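Local coordinates for protein trehalose monomycolate exporter MmpL3 (Mycobacterium tuberculosis, PDB 7NVH) that exports trehalose monomycolate, the precursor that carries mycolic acids to the mycobacterial outer membrane, and belongs to the RND permease superfamily, at residues G42-G47 and L549-G554; N450-V455 and G543-E548; L454-S459 and R509-G514; M477-F482 and S522-E527. All blocks are in the same frame, centred on the assembly; numbering follows the deposited sequence.

Contact 1: G42-G47 and L549-G554; sequences GFYDDG and LDSIHG
Residues 42-47 run without regular secondary structure past one side of the helical segment 549-554, the two backbones coming nearest where the CA atoms of Asp45 and Ser551 lie 5.0 Å apart. No hydrogen bond crosses between them, so the contact rests on packing of side chains and backbone. Ser551 is at its centre. Its CB sits 3.5 Å from the carbonyl O of Phe43 and also lies at the edge of the Tyr44 ring, near the ring plane. Its OG, set between the backbone N and the carbonyl carbon (chi1 73°), bonds back to the O of Glu548 within the helix. The Tyr44 ring has the CB of Phe43 over one face, toward the rim, and touches the bound detergent. The Phe43 ring leads away from the helix, stacking on Phe306 and meeting His234 at about a right angle. Asp45 points at the helix with CG anti to the backbone N, which puts OD2 4.0 Å from the CA of Gly554, a residue with no side chain to stand in the way. OD1 turns back to accept from the N of Gly47 at 3.1 Å, from above the carboxylate plane, forming an Asx turn. Asp45 and Asp550 keep their OD2 atoms 7.0 Å apart, and a salt bridge from Asp550 to Arg529 probably offsets much of any repulsion. Ser551 OG and Asp45 OD1 are thus satisfied locally and the two segments meet by packing, while a hydrogen bond from Asp550 to Ser50 supplies a polar link beside them.

Contact 2: N450-V455 and G543-E548; sequences NPLTLV and GTPALE. With AV0 (Lauryl Maltose Neopentyl Glycol), chain B.
Asn450 spans the gap between helix 544-548 and the bound lauryl maltose neopentyl glycol. Its CB faces the detergent, 3.9 Å from AV0 OAN, and CG, anti to the backbone N (chi1 -164°), lies between that oxygen and the CG of Pro545. The amide then splits: OD1 turns to the helix start, 3.1 Å from Thr544 CB and 3.2 Å from Pro545 CD, whereas ND2 turns to the sugar, 3.1 Å from AV0 OCB. Asn450 and Pro545 meet tip to tip; Thr544 is crossed at about a right angle. Farther along, strand 451-455 runs nearly perpendicular to the helix, at 87°. Leu452 crosses Pro545 obliquely; its CD2 lies 3.9 Å from both Pro545 CB and Ala546 CB, and Leu528 of helix 521-528 packs against the same leucine. Gly543, at the N-cap position, has a positive phi (98°) and a backbone conformation that by itself calls for glycine; a CB would point at the strand. On the detergent side Glu548 brings OE2 to 3.2 Å from AV0 CBP, and Leu547 puts CD1 near AV0 O6. Edge strand 540-543 passes directly into helix 544-556 beside strand 451-457, and Asn450, Leu547 and Glu548 at this strand-to-helix junction belong to the detergent pocket.

Contact 3: L454-S459 and R509-G514; sequences LVIQTS and RVLQNG
Four backbone hydrogen bonds join segments 454-459 and 509-514. Leu454 and Leu511 form one hydrogen-bonded pair: Leu511 N reaches Leu454 O at 2.9 Å in the carbonyl plane, while the return bond from Leu454 N to Leu511 O, 3.0 Å, is more bent (139°), its donor lying above the plane of the Leu511 carbonyl. Ile456 and Arg509 form the next such pair, with Ile456 N 2.7 Å from Arg509 O, nearly along the C=O axis, and Arg509 N 2.9 Å from Ile456 O. Between them Val455 and Val510 make a non-hydrogen-bonded pair, beside which Val510 CA makes a CA-H...O contact with Leu454 O. On their face of the sheet the two valines cross obliquely and touch through their CG2 atoms, 3.8 Å apart. On the other face Ile456 CD1 meets Leu511 CD1 at 4.1 Å, a diagonal contact. Farther out, helix 49-61 packs against the valine face through Ala53 and Tyr61, and helix 466-476 against Leu454 and Ile456 through Ala476, Ile469 and Ile472. The guanidinium of Arg509 leads away to a salt bridge with Glu495. The two strands are the central pair of a four-stranded antiparallel sheet sandwiched between helices, an alpha/beta layout consistent with the porter subdomains of RND transporters.

Contact 4: M477-F482 and S522-E527; sequences MAIGGF and SKKLTE
Lys524 NZ is held by one bond, a salt bridge to Glu527 OE1 of the next helical turn at 3.1 Å, which meets the carboxylate from above its plane. Gly480 O lies 3.5 Å from the same NZ, but at an angle too poor for a hydrogen bond. The lysine gets there by leaving the helix with CG anti to the carbonyl carbon, running on extended and bending at its last torsion (chi4 -67°), which swings the ammonium back toward Glu527. Its aliphatic part does the touching: CE is 3.1 Å from Gly480 O and 4.0 Å from Gly481 CA, where the positive phi of Gly481 (80°) suits a residue without a side chain. Ile479 points at the helix and slides past both charged side chains in the opposite sense. Its CG2 lies 3.2 Å from Glu527 OE1 and 4.0 Å from Lys524 NZ, and CD1 reaches the backbone O of Glu527. Leu528 touches Ile479 and Phe482 alike, so the loop after helix 466-476 settles on helix 521-528 through apolar side chains too. Both members of the ion pair belong to helix 521-528; the loop adds van der Waals contact and a carbonyl beside the lysine, and with Glu527 exposed to solvent the pair is probably only modestly stabilising.

In the fold
From the N terminus, the loop after strand 38-39 comes first; contact 1 ties it to helix 544-556 some 500 residues later, closing a loop that encloses the other three contacts and joining the two MMPL-family regions of the chain. Contacts 2 and 3 both start from strand 451-457, contact 3 reaching its neighbour 508-514 and contact 2 going on to helix 544-556. Contact 4, from the loop after helix 466-476 to helix 521-528, lies within the span of contact 2 and crosses contact 3, whose segments alternate with its own. Leu525 packs on Ala546 and Leu549, and Phe482 on Leu452, so the two helices pack onto one another and the loop onto strand 451-457.

Contact 1: G42-G47 and L549-G554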
# COMPACT_ATOMS: atom_id res chain seq x y z
N GLY A 42 -10.87 -6.61 -1.96
CA GLY A 42 -11.03 -5.23 -1.56
C GLY A 42 -10.51 -4.23 -2.57
O GLY A 42 -10.51 -3.03 -2.32
N PHE A 43 -10.07 -4.73 -3.73
CA PHE A 43 -9.57 -3.85 -4.78
C PHE A 43 -10.68 -3.28 -5.65
O PHE A 43 -10.38 -2.49 -6.56
CB PHE A 43 -8.57 -4.59 -5.66
CG PHE A 43 -7.19 -4.63 -5.10
CD1 PHE A 43 -6.41 -3.49 -5.07
CD2 PHE A 43 -6.67 -5.81 -4.60
CE1 PHE A 43 -5.13 -3.53 -4.56
CE2 PHE A 43 -5.40 -5.85 -4.08
CZ PHE A 43 -4.63 -4.71 -4.06
N TYR A 44 -11.93 -3.64 -5.41
CA TYR A 44 -13.03 -3.26 -6.28
C TYR A 44 -14.09 -2.51 -5.48
O TYR A 44 -14.34 -2.82 -4.32
CB TYR A 44 -13.65 -4.49 -6.94
CG TYR A 44 -12.67 -5.25 -7.81
CD1 TYR A 44 -11.72 -4.59 -8.56
CD2 TYR A 44 -12.71 -6.64 -7.88
CE1 TYR A 44 -10.82 -5.27 -9.35
CE2 TYR A 44 -11.82 -7.33 -8.67
CZ TYR A 44 -10.88 -6.64 -9.40
OH TYR A 44 -9.99 -7.33 -10.19
N ASP A 45 -14.71 -1.52 -6.13
CA ASP A 45 -15.80 -0.77 -5.52
C ASP A 45 -16.99 -1.70 -5.30
O ASP A 45 -17.69 -2.05 -6.25
CB ASP A 45 -16.19 0.41 -6.42
CG ASP A 45 -17.24 1.31 -5.80
OD1 ASP A 45 -17.84 0.95 -4.77
OD2 ASP A 45 -17.48 2.40 -6.36
N ASP A 46 -17.23 -2.08 -4.05
CA ASP A 46 -18.25 -3.07 -3.73
C ASP A 46 -19.67 -2.58 -3.96
O ASP A 46 -20.61 -3.38 -3.92
CB ASP A 46 -18.09 -3.54 -2.29
CG ASP A 46 -16.82 -4.35 -2.08
OD1 ASP A 46 -16.82 -5.55 -2.41
OD2 ASP A 46 -15.83 -3.77 -1.58
N GLY A 47 -19.86 -1.28 -4.20
CA GLY A 47 -21.16 -0.75 -4.56
C GLY A 47 -21.36 -0.48 -6.03
O GLY A 47 -22.41 0.06 -6.41
N LEU A 549 -12.26 -0.81 -14.26
CA LEU A 549 -12.69 0.53 -14.65
C LEU A 549 -13.65 1.12 -13.62
O LEU A 549 -13.60 2.31 -13.33
CB LEU A 549 -13.33 0.49 -16.03
CG LEU A 549 -12.44 -0.06 -17.15
CD1 LEU A 549 -13.28 -0.40 -18.36
CD2 LEU A 549 -11.35 0.93 -17.50
N ASP A 550 -14.53 0.29 -13.07
CA ASP A 550 -15.46 0.78 -12.06
C ASP A 550 -14.72 1.20 -10.79
O ASP A 550 -15.07 2.22 -10.19
CB ASP A 550 -16.51 -0.28 -11.74
CG ASP A 550 -17.74 -0.16 -12.62
OD1 ASP A 550 -17.74 0.70 -13.52
OD2 ASP A 550 -18.70 -0.92 -12.40
N SER A 551 -13.71 0.44 -10.38
CA SER A 551 -12.92 0.84 -9.22
C SER A 551 -12.15 2.13 -9.50
O SER A 551 -12.08 3.02 -8.64
CB SER A 551 -11.95 -0.27 -8.83
OG SER A 551 -10.89 -0.37 -9.76
N ILE A 552 -11.59 2.26 -10.70
CA ILE A 552 -10.86 3.47 -11.06
C ILE A 552 -11.78 4.68 -11.03
O ILE A 552 -11.42 5.74 -10.50
CB ILE A 552 -10.19 3.30 -12.44
CG1 ILE A 552 -8.94 2.43 -12.33
CG2 ILE A 552 -9.84 4.66 -13.03
CD1 ILE A 552 -8.52 1.80 -13.63
N HIS A 553 -12.98 4.55 -11.58
CA HIS A 553 -13.91 5.67 -11.60
C HIS A 553 -14.43 5.98 -10.20
O HIS A 553 -14.63 7.15 -9.86
CB HIS A 553 -15.05 5.40 -12.57
CG HIS A 553 -14.65 5.46 -14.01
ND1 HIS A 553 -15.31 4.77 -15.00
CD2 HIS A 553 -13.63 6.12 -14.62
CE1 HIS A 553 -14.73 5.01 -16.16
NE2 HIS A 553 -13.71 5.82 -15.96
N GLY A 554 -14.67 4.96 -9.39
CA GLY A 554 -15.10 5.20 -8.02
C GLY A 554 -14.03 5.89 -7.20
O GLY A 554 -14.35 6.68 -6.31

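Contact 2: N450-V455 and G543-E548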
# COMPACT_ATOMS: atom_id res chain seq x y z
N ASN A 450 -11.01 -13.16 -20.83
CA ASN A 450 -11.25 -12.02 -19.95
C ASN A 450 -12.51 -11.33 -20.47
O ASN A 450 -12.43 -10.24 -21.06
CB ASN A 450 -10.05 -11.07 -19.94
CG ASN A 450 -10.08 -10.11 -18.79
OD1 ASN A 450 -10.99 -10.16 -17.96
ND2 ASN A 450 -9.09 -9.24 -18.71
N PRO A 451 -13.67 -11.93 -20.26
CA PRO A 451 -14.88 -11.47 -20.94
C PRO A 451 -15.61 -10.36 -20.20
O PRO A 451 -15.40 -10.11 -19.01
CB PRO A 451 -15.74 -12.74 -20.99
CG PRO A 451 -15.39 -13.43 -19.72
CD PRO A 451 -13.93 -13.13 -19.45
N LEU A 452 -16.48 -9.68 -20.94
CA LEU A 452 -17.45 -8.75 -20.39
C LEU A 452 -18.80 -9.44 -20.34
O LEU A 452 -19.22 -10.04 -21.33
CB LEU A 452 -17.54 -7.48 -21.23
CG LEU A 452 -16.41 -6.46 -21.10
CD1 LEU A 452 -16.62 -5.31 -22.05
CD2 LEU A 452 -16.31 -5.96 -19.67
N THR A 453 -19.48 -9.35 -19.20
CA THR A 453 -20.70 -10.11 -18.96
C THR A 453 -21.89 -9.17 -18.84
O THR A 453 -21.86 -8.22 -18.06
CB THR A 453 -20.57 -10.95 -17.69
OG1 THR A 453 -20.79 -10.12 -16.55
CG2 THR A 453 -19.19 -11.57 -17.60
N LEU A 454 -22.93 -9.44 -19.62
CA LEU A 454 -24.21 -8.75 -19.52
C LEU A 454 -25.14 -9.60 -18.68
O LEU A 454 -25.41 -10.75 -19.03
CB LEU A 454 -24.82 -8.49 -20.89
CG LEU A 454 -23.96 -7.87 -21.98
CD1 LEU A 454 -24.62 -8.06 -23.33
CD2 LEU A 454 -23.72 -6.40 -21.70
N VAL A 455 -25.65 -9.04 -17.59
CA VAL A 455 -26.51 -9.76 -16.66
C VAL A 455 -27.94 -9.29 -16.89
O VAL A 455 -28.33 -8.21 -16.46
CB VAL A 455 -26.08 -9.55 -15.21
CG1 VAL A 455 -26.90 -10.42 -14.28
CG2 VAL A 455 -24.61 -9.86 -15.05
N GLY A 543 -17.87 -8.21 -15.35
CA GLY A 543 -16.67 -8.81 -15.89
C GLY A 543 -15.42 -8.16 -15.34
O GLY A 543 -15.43 -7.04 -14.81
N THR A 544 -14.31 -8.88 -15.46
CA THR A 544 -13.04 -8.38 -14.94
C THR A 544 -12.59 -7.07 -15.59
O THR A 544 -12.12 -6.19 -14.85
CB THR A 544 -11.95 -9.45 -15.09
OG1 THR A 544 -12.45 -10.70 -14.62
CG2 THR A 544 -10.72 -9.06 -14.28
N PRO A 545 -12.68 -6.86 -16.91
CA PRO A 545 -12.32 -5.54 -17.45
C PRO A 545 -13.17 -4.42 -16.90
O PRO A 545 -12.66 -3.31 -16.68
CB PRO A 545 -12.52 -5.70 -18.96
CG PRO A 545 -12.57 -7.15 -19.21
CD PRO A 545 -13.11 -7.78 -17.98
N ALA A 546 -14.46 -4.67 -16.65
CA ALA A 546 -15.33 -3.64 -16.08
C ALA A 546 -15.08 -3.46 -14.59
O ALA A 546 -15.26 -2.36 -14.07
CB ALA A 546 -16.79 -3.99 -16.33
N LEU A 547 -14.69 -4.53 -13.89
CA LEU A 547 -14.43 -4.47 -12.46
C LEU A 547 -13.31 -3.50 -12.11
O LEU A 547 -13.35 -2.91 -11.03
CB LEU A 547 -14.09 -5.86 -11.93
CG LEU A 547 -15.27 -6.75 -11.54
CD1 LEU A 547 -14.83 -8.20 -11.45
CD2 LEU A 547 -15.86 -6.29 -10.23
N GLU A 548 -12.32 -3.34 -12.98
CA GLU A 548 -11.22 -2.42 -12.75
C GLU A 548 -11.55 -0.99 -13.14
O GLU A 548 -11.17 -0.05 -12.44
CB GLU A 548 -9.98 -2.89 -13.51
CG GLU A 548 -9.25 -4.02 -12.83
CD GLU A 548 -8.85 -5.12 -13.80
OE1 GLU A 548 -8.61 -4.80 -14.98
OE2 GLU A 548 -8.78 -6.29 -13.37
C1 AV0 B . -9.77 -11.66 -7.72
O1 AV0 B . -8.52 -11.30 -8.20
C2 AV0 B . -10.13 -10.83 -6.51
O2 AV0 B . -9.16 -11.06 -5.49
C3 AV0 B . -11.48 -11.19 -5.99
O3 AV0 B . -11.83 -10.21 -4.97
C4 AV0 B . -12.55 -11.21 -7.03
O4 AV0 B . -13.70 -11.98 -6.52
C5 AV0 B . -12.12 -11.87 -8.34
O5 AV0 B . -10.77 -11.47 -8.80
C6 AV0 B . -13.11 -11.51 -9.41
O6 AV0 B . -12.42 -10.99 -10.52
CAA AV0 B . -0.12 -9.12 -1.16
CAB AV0 B . -6.70 -20.46 -16.81
OAI AV0 B . -13.72 -8.21 -4.75
OAJ AV0 B . -6.40 -12.46 -21.13
OAL AV0 B . -5.27 -6.94 -15.27
OAN AV0 B . -7.58 -11.98 -17.00
OAP AV0 B . -7.14 -13.21 -14.51
OAQ AV0 B . -17.63 -9.39 -7.23
OAR AV0 B . -5.84 -9.15 -21.52
OAS AV0 B . -16.96 -10.91 -4.00
OAT AV0 B . -4.24 -7.19 -20.13
OAU AV0 B . -16.36 -11.99 -7.43
OAV AV0 B . -4.33 -7.45 -17.35
CAW AV0 B . -1.05 -9.94 -2.03
CAX AV0 B . -5.47 -19.74 -16.17
CAY AV0 B . -2.45 -9.36 -1.96
CAZ AV0 B . -5.92 -18.37 -15.58
CBA AV0 B . -3.31 -9.96 -3.07
CBB AV0 B . -4.68 -17.64 -15.02
CBC AV0 B . -2.59 -9.79 -4.42
CBD AV0 B . -5.06 -16.20 -14.57
CBE AV0 B . -3.59 -10.06 -5.59
CBF AV0 B . -3.98 -15.67 -13.60
CBG AV0 B . -4.23 -11.50 -5.43
CBH AV0 B . -4.40 -14.26 -13.05
CBI AV0 B . -5.65 -11.51 -6.11
CBJ AV0 B . -4.12 -14.20 -11.52
CBK AV0 B . -5.55 -12.15 -7.57
CBL AV0 B . -4.63 -12.84 -10.94
CBM AV0 B . -15.10 -8.47 -4.69
CBN AV0 B . -5.19 -11.92 -20.63
CBP AV0 B . -6.46 -7.67 -15.03
CBQ AV0 B . -5.86 -11.06 -8.67
CBR AV0 B . -6.02 -13.07 -10.25
CBS AV0 B . -8.18 -11.99 -9.42
CBT AV0 B . -6.70 -10.73 -11.13
OBV AV0 B . -7.14 -11.47 -12.29
OBX AV0 B . -6.58 -9.62 -13.62
OBY AV0 B . -14.63 -9.82 -6.65
OBZ AV0 B . -4.90 -10.98 -18.42
OCB AV0 B . -6.31 -9.46 -17.36
CCC AV0 B . -15.60 -8.88 -6.05
CCD AV0 B . -5.50 -10.74 -19.73
CCF AV0 B . -6.14 -9.14 -14.94
CCH AV0 B . -6.78 -11.35 -15.94
CCJ AV0 B . -6.55 -11.09 -13.49
CCL AV0 B . -7.30 -11.78 -14.64
CCM AV0 B . -6.68 -11.71 -9.86
CCN AV0 B . -17.01 -9.46 -5.93
CCO AV0 B . -4.98 -9.47 -20.40
CCQ AV0 B . -6.84 -9.87 -16.09
CCR AV0 B . -14.66 -11.12 -5.96
CCS AV0 B . -4.98 -9.80 -17.54
CCT AV0 B . -17.08 -10.87 -5.46
CCU AV0 B . -4.95 -8.30 -19.48
CCV AV0 B . -16.04 -11.75 -6.05
CCW AV0 B . -4.29 -8.62 -18.22

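Contact 3: L454-S459 and R509-G514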
# COMPACT_ATOMS: atom_id res chain seq x y z
N LEU A 454 -22.93 -9.44 -19.62
CA LEU A 454 -24.21 -8.75 -19.52
C LEU A 454 -25.14 -9.60 -18.68
O LEU A 454 -25.41 -10.75 -19.03
CB LEU A 454 -24.82 -8.49 -20.89
CG LEU A 454 -23.96 -7.87 -21.98
CD1 LEU A 454 -24.62 -8.06 -23.33
CD2 LEU A 454 -23.72 -6.40 -21.70
N VAL A 455 -25.65 -9.04 -17.59
CA VAL A 455 -26.51 -9.76 -16.66
C VAL A 455 -27.94 -9.29 -16.89
O VAL A 455 -28.33 -8.21 -16.46
CB VAL A 455 -26.08 -9.55 -15.21
CG1 VAL A 455 -26.90 -10.42 -14.28
CG2 VAL A 455 -24.61 -9.86 -15.05
N ILE A 456 -28.73 -10.13 -17.57
CA ILE A 456 -30.12 -9.84 -17.88
C ILE A 456 -30.97 -10.28 -16.69
O ILE A 456 -30.80 -11.40 -16.19
CB ILE A 456 -30.55 -10.57 -19.16
CG1 ILE A 456 -29.73 -10.06 -20.35
CG2 ILE A 456 -32.03 -10.39 -19.42
CD1 ILE A 456 -29.70 -11.01 -21.51
N GLN A 457 -31.87 -9.42 -16.24
CA GLN A 457 -32.57 -9.64 -14.98
C GLN A 457 -33.91 -8.92 -14.99
O GLN A 457 -33.96 -7.69 -14.94
CB GLN A 457 -31.72 -9.14 -13.81
CG GLN A 457 -32.29 -9.41 -12.44
CD GLN A 457 -31.36 -8.94 -11.35
OE1 GLN A 457 -30.31 -8.37 -11.62
NE2 GLN A 457 -31.74 -9.19 -10.10
N THR A 458 -34.99 -9.69 -15.05
CA THR A 458 -36.33 -9.10 -14.99
C THR A 458 -36.56 -8.46 -13.63
O THR A 458 -36.14 -8.98 -12.59
CB THR A 458 -37.40 -10.16 -15.24
OG1 THR A 458 -37.08 -11.35 -14.51
CG2 THR A 458 -37.49 -10.49 -16.71
N SER A 459 -37.26 -7.32 -13.64
CA SER A 459 -37.61 -6.65 -12.39
C SER A 459 -38.76 -7.35 -11.67
O SER A 459 -38.97 -7.09 -10.48
CB SER A 459 -37.97 -5.19 -12.67
OG SER A 459 -39.07 -5.10 -13.55
N ARG A 509 -30.22 -14.27 -16.29
CA ARG A 509 -29.39 -14.92 -17.29
C ARG A 509 -28.25 -13.99 -17.65
O ARG A 509 -28.44 -12.77 -17.74
CB ARG A 509 -30.18 -15.29 -18.54
CG ARG A 509 -31.46 -16.04 -18.25
CD ARG A 509 -31.30 -17.52 -18.52
NE ARG A 509 -31.39 -17.83 -19.94
CZ ARG A 509 -32.53 -18.03 -20.59
NH1 ARG A 509 -33.68 -17.94 -19.95
NH2 ARG A 509 -32.51 -18.31 -21.88
N VAL A 510 -27.06 -14.54 -17.85
CA VAL A 510 -25.87 -13.76 -18.12
C VAL A 510 -25.20 -14.27 -19.40
O VAL A 510 -25.04 -15.48 -19.58
CB VAL A 510 -24.89 -13.77 -16.93
CG1 VAL A 510 -24.44 -15.16 -16.62
CG2 VAL A 510 -23.69 -12.90 -17.22
N LEU A 511 -24.86 -13.34 -20.29
CA LEU A 511 -24.10 -13.60 -21.50
C LEU A 511 -22.70 -13.03 -21.32
O LEU A 511 -22.44 -12.24 -20.42
CB LEU A 511 -24.78 -12.96 -22.72
CG LEU A 511 -26.29 -13.14 -22.84
CD1 LEU A 511 -26.80 -12.42 -24.08
CD2 LEU A 511 -26.67 -14.60 -22.89
N GLN A 512 -21.78 -13.43 -22.20
CA GLN A 512 -20.41 -12.95 -22.07
C GLN A 512 -19.65 -13.10 -23.38
O GLN A 512 -19.82 -14.10 -24.09
CB GLN A 512 -19.68 -13.68 -20.94
CG GLN A 512 -19.69 -15.19 -21.07
CD GLN A 512 -19.15 -15.87 -19.83
OE1 GLN A 512 -18.85 -15.22 -18.83
NE2 GLN A 512 -19.03 -17.19 -19.89
N ASN A 513 -18.83 -12.10 -23.69
CA ASN A 513 -17.79 -12.19 -24.70
C ASN A 513 -16.55 -11.46 -24.21
O ASN A 513 -16.64 -10.49 -23.46
CB ASN A 513 -18.18 -11.57 -26.04
CG ASN A 513 -18.64 -12.59 -27.05
OD1 ASN A 513 -18.56 -13.79 -26.81
ND2 ASN A 513 -19.06 -12.12 -28.21
N GLY A 514 -15.40 -11.94 -24.65
CA GLY A 514 -14.19 -11.15 -24.54
C GLY A 514 -14.09 -10.15 -25.67
O GLY A 514 -14.80 -10.22 -26.66

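Contact 4: M477-F482 and S522-E527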
# COMPACT_ATOMS: atom_id res chain seq x y z
N MET A 477 -25.15 -7.06 -30.25
CA MET A 477 -24.47 -7.43 -31.49
C MET A 477 -24.61 -6.33 -32.53
O MET A 477 -25.00 -6.54 -33.68
CB MET A 477 -25.01 -8.76 -32.01
CG MET A 477 -24.31 -9.97 -31.43
SD MET A 477 -24.22 -11.34 -32.60
CE MET A 477 -25.95 -11.56 -32.99
N ALA A 478 -24.30 -5.12 -32.09
CA ALA A 478 -24.14 -3.96 -32.97
C ALA A 478 -22.97 -3.11 -32.50
O ALA A 478 -22.85 -1.96 -32.94
CB ALA A 478 -25.42 -3.13 -33.03
N ILE A 479 -22.14 -3.63 -31.61
CA ILE A 479 -20.96 -2.95 -31.09
C ILE A 479 -19.75 -3.77 -31.48
O ILE A 479 -19.65 -4.95 -31.13
CB ILE A 479 -21.04 -2.77 -29.57
CG1 ILE A 479 -22.34 -2.06 -29.19
CG2 ILE A 479 -19.84 -2.01 -29.05
CD1 ILE A 479 -22.68 -2.15 -27.72
N GLY A 480 -18.82 -3.16 -32.21
CA GLY A 480 -17.65 -3.86 -32.68
C GLY A 480 -16.64 -4.10 -31.58
O GLY A 480 -16.85 -3.79 -30.41
N GLY A 481 -15.52 -4.70 -31.97
CA GLY A 481 -14.42 -4.92 -31.05
C GLY A 481 -14.57 -6.10 -30.13
O GLY A 481 -13.81 -6.20 -29.16
N PHE A 482 -15.50 -7.01 -30.39
CA PHE A 482 -15.72 -8.18 -29.56
C PHE A 482 -15.25 -9.43 -30.29
O PHE A 482 -15.39 -9.54 -31.51
CB PHE A 482 -17.18 -8.31 -29.16
CG PHE A 482 -17.61 -7.33 -28.10
CD1 PHE A 482 -17.06 -7.39 -26.83
CD2 PHE A 482 -18.54 -6.35 -28.38
CE1 PHE A 482 -17.44 -6.49 -25.86
CE2 PHE A 482 -18.92 -5.45 -27.41
CZ PHE A 482 -18.36 -5.52 -26.15
N SER A 522 -12.61 0.75 -21.74
CA SER A 522 -13.34 1.92 -21.26
C SER A 522 -14.25 2.49 -22.34
O SER A 522 -15.35 2.96 -22.04
CB SER A 522 -12.35 2.98 -20.78
OG SER A 522 -13.01 3.96 -19.99
N LYS A 523 -13.80 2.45 -23.59
CA LYS A 523 -14.59 3.04 -24.67
C LYS A 523 -15.85 2.23 -24.96
O LYS A 523 -16.88 2.81 -25.31
CB LYS A 523 -13.73 3.15 -25.93
CG LYS A 523 -14.46 3.69 -27.15
CD LYS A 523 -13.89 3.10 -28.43
CE LYS A 523 -14.88 3.21 -29.57
NZ LYS A 523 -14.48 2.39 -30.74
N LYS A 524 -15.79 0.91 -24.81
CA LYS A 524 -16.91 0.05 -25.16
C LYS A 524 -17.73 -0.40 -23.97
O LYS A 524 -18.86 -0.88 -24.16
CB LYS A 524 -16.41 -1.18 -25.93
CG LYS A 524 -15.59 -0.80 -27.14
CD LYS A 524 -15.57 -1.89 -28.18
CE LYS A 524 -15.24 -1.30 -29.54
NZ LYS A 524 -16.32 -0.40 -30.02
N LEU A 525 -17.21 -0.26 -22.75
CA LEU A 525 -18.04 -0.47 -21.57
C LEU A 525 -19.16 0.55 -21.50
O LEU A 525 -20.29 0.22 -21.13
CB LEU A 525 -17.17 -0.40 -20.31
CG LEU A 525 -17.90 -0.52 -18.98
CD1 LEU A 525 -18.47 -1.91 -18.83
CD2 LEU A 525 -16.97 -0.19 -17.83
N THR A 526 -18.87 1.80 -21.86
CA THR A 526 -19.91 2.82 -21.93
C THR A 526 -20.87 2.54 -23.08
O THR A 526 -22.07 2.83 -22.96
CB THR A 526 -19.28 4.20 -22.09
OG1 THR A 526 -18.44 4.47 -20.96
CG2 THR A 526 -20.34 5.28 -22.18
N GLU A 527 -20.38 1.99 -24.18
CA GLU A 527 -21.26 1.62 -25.29
C GLU A 527 -22.20 0.50 -24.89
O GLU A 527 -23.35 0.47 -25.33
CB GLU A 527 -20.43 1.22 -26.51
CG GLU A 527 -19.70 2.38 -27.17
CD GLU A 527 -19.40 2.13 -28.64
OE1 GLU A 527 -18.83 1.07 -28.95
OE2 GLU A 527 -19.75 2.99 -29.47